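Local coordinates for protein pyroglutatmate porin OpdO (Pseudomonas aeruginosa, PDB 3SZV) that probably forms a substrate-selective beta-barrel channel of the OprD porin family that lets small carboxylates such as pyroglutamate cross the bacterial outer membrane, at residues 147-151 / 162-166; 179-183 / 214-218. All coordinates share one frame; numbering follows the deposited sequence.

Contact 1: residues 147-151 / 162-166. With C8E ((hydroxyethyloxy)tri(ethyloxy)octane), chain I.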
loop_
_atom_site.group_PDB
_atom_site.type_symbol
_atom_site.label_atom_id
_atom_site.label_comp_id
_atom_site.label_asym_id
_atom_site.label_seq_id
_atom_site.Cartn_x
_atom_site.Cartn_y
_atom_site.Cartn_z
ATOM N N ARG A 147 -12.112 6.276 5.468
ATOM C CA ARG A 147 -12.668 7.216 6.429
ATOM C C ARG A 147 -12.484 6.623 7.814
ATOM O O ARG A 147 -12.848 5.469 8.057
ATOM C CB ARG A 147 -14.155 7.466 6.163
ATOM C CG ARG A 147 -14.699 8.660 6.955
ATOM C CD ARG A 147 -16.165 8.917 6.674
ATOM N NE ARG A 147 -17.020 8.094 7.534
ATOM C CZ ARG A 147 -18.290 8.381 7.794
ATOM N NH1 ARG A 147 -18.855 9.461 7.253
ATOM N NH2 ARG A 147 -18.988 7.599 8.605
ATOM N N GLY A 148 -11.915 7.392 8.730
ATOM C CA GLY A 148 -11.777 6.886 10.083
ATOM C C GLY A 148 -10.848 7.700 10.950
ATOM O O GLY A 148 -10.581 8.871 10.673
ATOM N N ALA A 149 -10.356 7.061 12.005
ATOM C CA ALA A 149 -9.419 7.685 12.921
ATOM C C ALA A 149 -8.185 6.808 13.020
ATOM O O ALA A 149 -8.290 5.574 13.112
ATOM C CB ALA A 149 -10.061 7.876 14.292
ATOM N N LEU A 150 -7.014 7.438 12.992
ATOM C CA LEU A 150 -5.728 6.745 13.028
ATOM C C LEU A 150 -4.844 7.406 14.067
ATOM O O LEU A 150 -4.624 8.617 14.036
ATOM C CB LEU A 150 -5.049 6.793 11.652
ATOM C CG LEU A 150 -3.598 6.314 11.583
ATOM C CD1 LEU A 150 -3.509 4.811 11.828
ATOM C CD2 LEU A 150 -2.972 6.673 10.228
ATOM N N LEU A 151 -4.350 6.605 15.005
ATOM C CA LEU A 151 -3.493 7.098 16.071
ATOM C C LEU A 151 -2.107 6.496 15.935
ATOM O O LEU A 151 -1.966 5.284 15.738
ATOM C CB LEU A 151 -4.096 6.743 17.434
ATOM C CG LEU A 151 -3.311 7.164 18.676
ATOM C CD1 LEU A 151 -3.146 8.682 18.759
ATOM C CD2 LEU A 151 -4.006 6.622 19.915
ATOM N N ARG A 162 0.403 1.793 16.837
ATOM C CA ARG A 162 -0.610 2.380 15.966
ATOM C C ARG A 162 -1.943 1.716 16.194
ATOM O O ARG A 162 -2.021 0.551 16.596
ATOM C CB ARG A 162 -0.217 2.249 14.500
ATOM C CG ARG A 162 0.873 3.227 14.067
ATOM C CD ARG A 162 1.270 2.983 12.615
ATOM N NE ARG A 162 1.895 1.673 12.464
ATOM C CZ ARG A 162 2.092 1.065 11.296
ATOM N NH1 ARG A 162 1.676 1.652 10.174
ATOM N NH2 ARG A 162 2.695 -0.129 11.258
ATOM N N GLY A 163 -3.008 2.456 15.942
ATOM C CA GLY A 163 -4.329 1.870 15.975
ATOM C C GLY A 163 -5.250 2.676 15.093
ATOM O O GLY A 163 -5.018 3.865 14.864
ATOM N N ALA A 164 -6.295 2.035 14.588
ATOM C CA ALA A 164 -7.260 2.743 13.769
ATOM C C ALA A 164 -8.646 2.155 13.920
ATOM O O ALA A 164 -8.810 0.949 14.195
ATOM C CB ALA A 164 -6.838 2.715 12.298
ATOM N N HIS A 165 -9.634 3.024 13.746
ATOM C CA HIS A 165 -11.014 2.632 13.524
ATOM C C HIS A 165 -11.436 3.231 12.192
ATOM O O HIS A 165 -11.460 4.455 12.049
ATOM C CB HIS A 165 -11.922 3.154 14.631
ATOM C CG HIS A 165 -13.374 2.969 14.332
ATOM N ND1 HIS A 165 -14.001 1.745 14.428
ATOM C CD2 HIS A 165 -14.317 3.843 13.910
ATOM C CE1 HIS A 165 -15.270 1.877 14.089
ATOM N NE2 HIS A 165 -15.489 3.140 13.769
ATOM N N LEU A 166 -11.752 2.365 11.226
ATOM C CA LEU A 166 -12.147 2.801 9.891
ATOM C C LEU A 166 -13.583 2.399 9.660
ATOM O O LEU A 166 -13.998 1.310 10.083
ATOM C CB LEU A 166 -11.286 2.136 8.818
ATOM C CG LEU A 166 -9.771 2.126 9.023
ATOM C CD1 LEU A 166 -9.068 1.371 7.895
ATOM C CD2 LEU A 166 -9.225 3.552 9.171
HETATM C C4 C8E I . -7.152 -12.744 15.087
HETATM C C5 C8E I . -7.719 -11.838 16.175
HETATM C C6 C8E I . -7.874 -10.420 15.635
HETATM C C7 C8E I . -9.118 -9.735 16.173
HETATM C C8 C8E I . -8.977 -9.281 17.620
HETATM O O9 C8E I . -9.675 -8.063 17.795
HETATM C C10 C8E I . -9.115 -6.990 17.066
HETATM C C11 C8E I . -8.836 -5.904 18.096
HETATM O O12 C8E I . -8.182 -4.773 17.575
HETATM C C13 C8E I . -8.398 -3.676 18.436
HETATM C C14 C8E I . -8.445 -2.358 17.672
HETATM O O15 C8E I . -8.366 -1.300 18.601
HETATM C C16 C8E I . -9.046 -0.135 18.192
HETATM C C17 C8E I . -8.017 0.919 17.777
HETATM O O18 C8E I . -8.627 2.165 17.521
HETATM C C19 C8E I . -7.980 3.241 18.169
HETATM C C20 C8E I . -7.633 4.323 17.151
HETATM O O21 C8E I . -8.409 5.476 17.398
#

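Contact 2: residues 179-183 / 214-218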
loop_
_atom_site.group_PDB
_atom_site.type_symbol
_atom_site.label_atom_id
_atom_site.label_comp_id
_atom_site.label_asym_id
_atom_site.label_seq_id
_atom_site.Cartn_x
_atom_site.Cartn_y
_atom_site.Cartn_z
ATOM N N VAL A 179 -19.125 0.982 2.238
ATOM C CA VAL A 179 -18.755 0.012 3.260
ATOM C C VAL A 179 -17.754 -1.004 2.716
ATOM O O VAL A 179 -17.497 -1.078 1.508
ATOM C CB VAL A 179 -19.978 -0.717 3.852
ATOM C CG1 VAL A 179 -20.927 0.276 4.522
ATOM C CG2 VAL A 179 -20.685 -1.525 2.785
ATOM N N PHE A 180 -17.188 -1.787 3.620
ATOM C CA PHE A 180 -16.139 -2.733 3.265
ATOM C C PHE A 180 -16.649 -4.105 2.851
ATOM O O PHE A 180 -17.749 -4.525 3.219
ATOM C CB PHE A 180 -15.231 -2.991 4.473
ATOM C CG PHE A 180 -14.566 -1.768 5.033
ATOM C CD1 PHE A 180 -13.522 -1.164 4.360
ATOM C CD2 PHE A 180 -14.945 -1.269 6.272
ATOM C CE1 PHE A 180 -12.887 -0.041 4.894
ATOM C CE2 PHE A 180 -14.318 -0.156 6.809
ATOM C CZ PHE A 180 -13.291 0.449 6.128
ATOM N N SER A 181 -15.807 -4.798 2.094
ATOM C CA SER A 181 -15.941 -6.237 1.904
ATOM C C SER A 181 -14.546 -6.837 1.908
ATOM O O SER A 181 -13.548 -6.110 1.935
ATOM C CB SER A 181 -16.674 -6.575 0.601
ATOM O OG SER A 181 -15.888 -6.275 -0.539
ATOM N N ALA A 182 -14.464 -8.158 1.922
ATOM C CA ALA A 182 -13.168 -8.833 1.916
ATOM C C ALA A 182 -12.855 -9.402 0.538
ATOM O O ALA A 182 -13.722 -9.942 -0.136
ATOM C CB ALA A 182 -13.126 -9.929 2.967
ATOM N N ASN A 183 -11.606 -9.244 0.123
ATOM C CA ASN A 183 -11.139 -9.790 -1.147
ATOM C C ASN A 183 -11.428 -11.293 -1.252
ATOM O O ASN A 183 -11.100 -12.048 -0.323
ATOM C CB ASN A 183 -9.641 -9.529 -1.300
ATOM C CG ASN A 183 -9.151 -9.776 -2.706
ATOM O OD1 ASN A 183 -9.415 -8.985 -3.617
ATOM N ND2 ASN A 183 -8.444 -10.885 -2.904
ATOM N N LEU A 214 -12.195 -7.055 10.755
ATOM C CA LEU A 214 -13.166 -6.483 9.834
ATOM C C LEU A 214 -14.515 -7.002 10.334
ATOM O O LEU A 214 -14.875 -8.173 10.105
ATOM C CB LEU A 214 -12.871 -6.917 8.405
ATOM C CG LEU A 214 -13.716 -6.274 7.303
ATOM C CD1 LEU A 214 -13.570 -4.747 7.326
ATOM C CD2 LEU A 214 -13.312 -6.806 5.950
ATOM N N LYS A 215 -15.222 -6.161 11.082
ATOM C CA LYS A 215 -16.392 -6.574 11.854
ATOM C C LYS A 215 -17.416 -7.300 10.991
ATOM O O LYS A 215 -17.760 -6.851 9.898
ATOM C CB LYS A 215 -17.021 -5.362 12.546
ATOM C CG LYS A 215 -18.094 -5.741 13.567
ATOM C CD LYS A 215 -18.687 -4.507 14.252
ATOM C CE LYS A 215 -19.790 -4.901 15.226
ATOM N NZ LYS A 215 -20.505 -3.712 15.778
ATOM N N ASP A 216 -17.868 -8.448 11.501
ATOM C CA ASP A 216 -18.856 -9.302 10.839
ATOM C C ASP A 216 -18.308 -10.074 9.642
ATOM O O ASP A 216 -19.076 -10.720 8.927
ATOM C CB ASP A 216 -20.103 -8.505 10.443
ATOM C CG ASP A 216 -20.758 -7.834 11.631
ATOM O OD1 ASP A 216 -21.078 -8.537 12.616
ATOM O OD2 ASP A 216 -20.929 -6.597 11.588
ATOM N N ILE A 217 -16.997 -10.010 9.425
ATOM C CA ILE A 217 -16.368 -10.829 8.391
ATOM C C ILE A 217 -15.211 -11.653 8.955
ATOM O O ILE A 217 -15.319 -12.869 9.059
ATOM C CB ILE A 217 -15.904 -10.018 7.166
ATOM C CG1 ILE A 217 -17.078 -9.206 6.606
ATOM C CG2 ILE A 217 -15.359 -10.972 6.102
ATOM C CD1 ILE A 217 -16.700 -8.344 5.394
ATOM N N TYR A 218 -14.126 -11.002 9.367
ATOM C CA TYR A 218 -12.977 -11.757 9.842
ATOM C C TYR A 218 -12.182 -11.070 10.953
ATOM O O TYR A 218 -12.269 -9.848 11.144
ATOM C CB TYR A 218 -12.046 -12.131 8.674
ATOM C CG TYR A 218 -11.243 -10.978 8.081
ATOM C CD1 TYR A 218 -10.128 -10.463 8.740
ATOM C CD2 TYR A 218 -11.595 -10.403 6.858
ATOM C CE1 TYR A 218 -9.378 -9.410 8.195
ATOM C CE2 TYR A 218 -10.859 -9.342 6.311
ATOM C CZ TYR A 218 -9.759 -8.853 6.985
ATOM O OH TYR A 218 -9.044 -7.813 6.430
#

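Contact 1: residues 147-151 / 162-166
Ala149 and His165 face each other as a hydrogen-bonded pair in an antiparallel beta hairpin of the porin barrel wall, built from strands 149-156 and 159-170. Two pairs of backbone bonds join this part of it. Ala149 N gives to His165 O and Ala149 O takes His165 N; two residues further along, Leu151 and Gly163 repeat the exchange, and there Leu151 N meets Gly163 O at 2.8 Å with an almost straight N-H...O angle of 178°. Between these rungs the carbonyls also collect CA-H...O contacts, among them Ala164 CA to Ala149 O at 3.1 Å.

Charged and polar ends find partners beyond the hairpin: the guanidinium of Arg162 bonds Lys130 O and forms a salt bridge with Asp198, Arg147 NE pairs with Asp167, and His165 ND1 bonds Asp193. The chain turns a corner at Gly148, in a conformation that suits a residue without a side chain.

Apolar contact is slight. Leu150 and Ala164 share the face that also carries Leu166, while Ala149, Leu151 and His165 lie on the other. A detergent molecule, C8E, runs along that second face; its C20 comes to 3.5 Å from Gly163 O, and its C17 passes over the bare CA of Gly163. On the first face, Leu150 CG stands anti to the backbone N (chi1 170°), which brings CD1 across to Gly163 O (3.5 Å), with Ala164 CB at 4.0 Å.

Contact 2: residues 179-183 / 214-218
Leu214 and Phe180 meet where the turn between strands 205-214 and 218-230 packs against the short strand 180-182. Followed outward, the Leu214 side chain starts with CB over one face of the Tyr218 ring, 3.8 Å above its plane and displaced toward the rim, a contact inside its own segment. CG lies anti to the backbone N (chi1 -174°), which carries the two methyls toward the strand. CD1 is the closer one: it lies 3.7 Å from Phe180 CB and also touches CG and CD2 of that ring, approaching obliquely. CD2 points further along the strand, 4.1 Å from Ser181 O, and its other neighbour is the methyl of Ala182.

Ile217 and Tyr218 both come to that methyl. Ala182 CB sits 4.0 Å from Ile217 CG2 and, at 4.1 Å from CE2, at the edge of the Tyr218 ring, near its plane. Ile217 sends its other branch toward the strand backbone, with CD1 4.1 Å from both Ser181 CA and Ala182 N.

The turn keeps its shape through its own backbone: Leu214 O accepts from both Ile217 N and Tyr218 N, and Leu214 N gives to Tyr218 O at 2.8 Å. Ile217 and Tyr218 thus both face Leu214, a classic beta bulge at the turn of the hairpin. Outside the pair, Phe180 also packs on Leu166 and Asn169, while Leu214 and Ile217 touch Ser189 of strand 186-200. Backbone bonds tie Phe180 to Ser189 and Ile217 to Asp249.

Between the two segments the contact is apolar and without hydrogen bonds. Its cohesion therefore rests on the close fit of methyls and rings, while backbone polar groups bond within the turn or to neighbouring parts of the chain.

Overall arrangement
Contact 1 closes before contact 2 opens along the chain, and their centres lie about 16 Å apart. Strand 159-170, which supplies 162-166, is followed by strand 180-182, and both pair antiparallel with strand 186-200; that strand in turn pairs with strand 205-214, which leads into the turn of contact 2. The two sites also touch directly, Leu166 O lying 3.6 Å from Phe180 CE2. Both thus belong to one region of the barrel, linked through strand 186-200. Phe180 packs on the Leu166 side of the hairpin, whereas the detergent lies on the Ala149 and His165 side, consistent with that side facing the membrane.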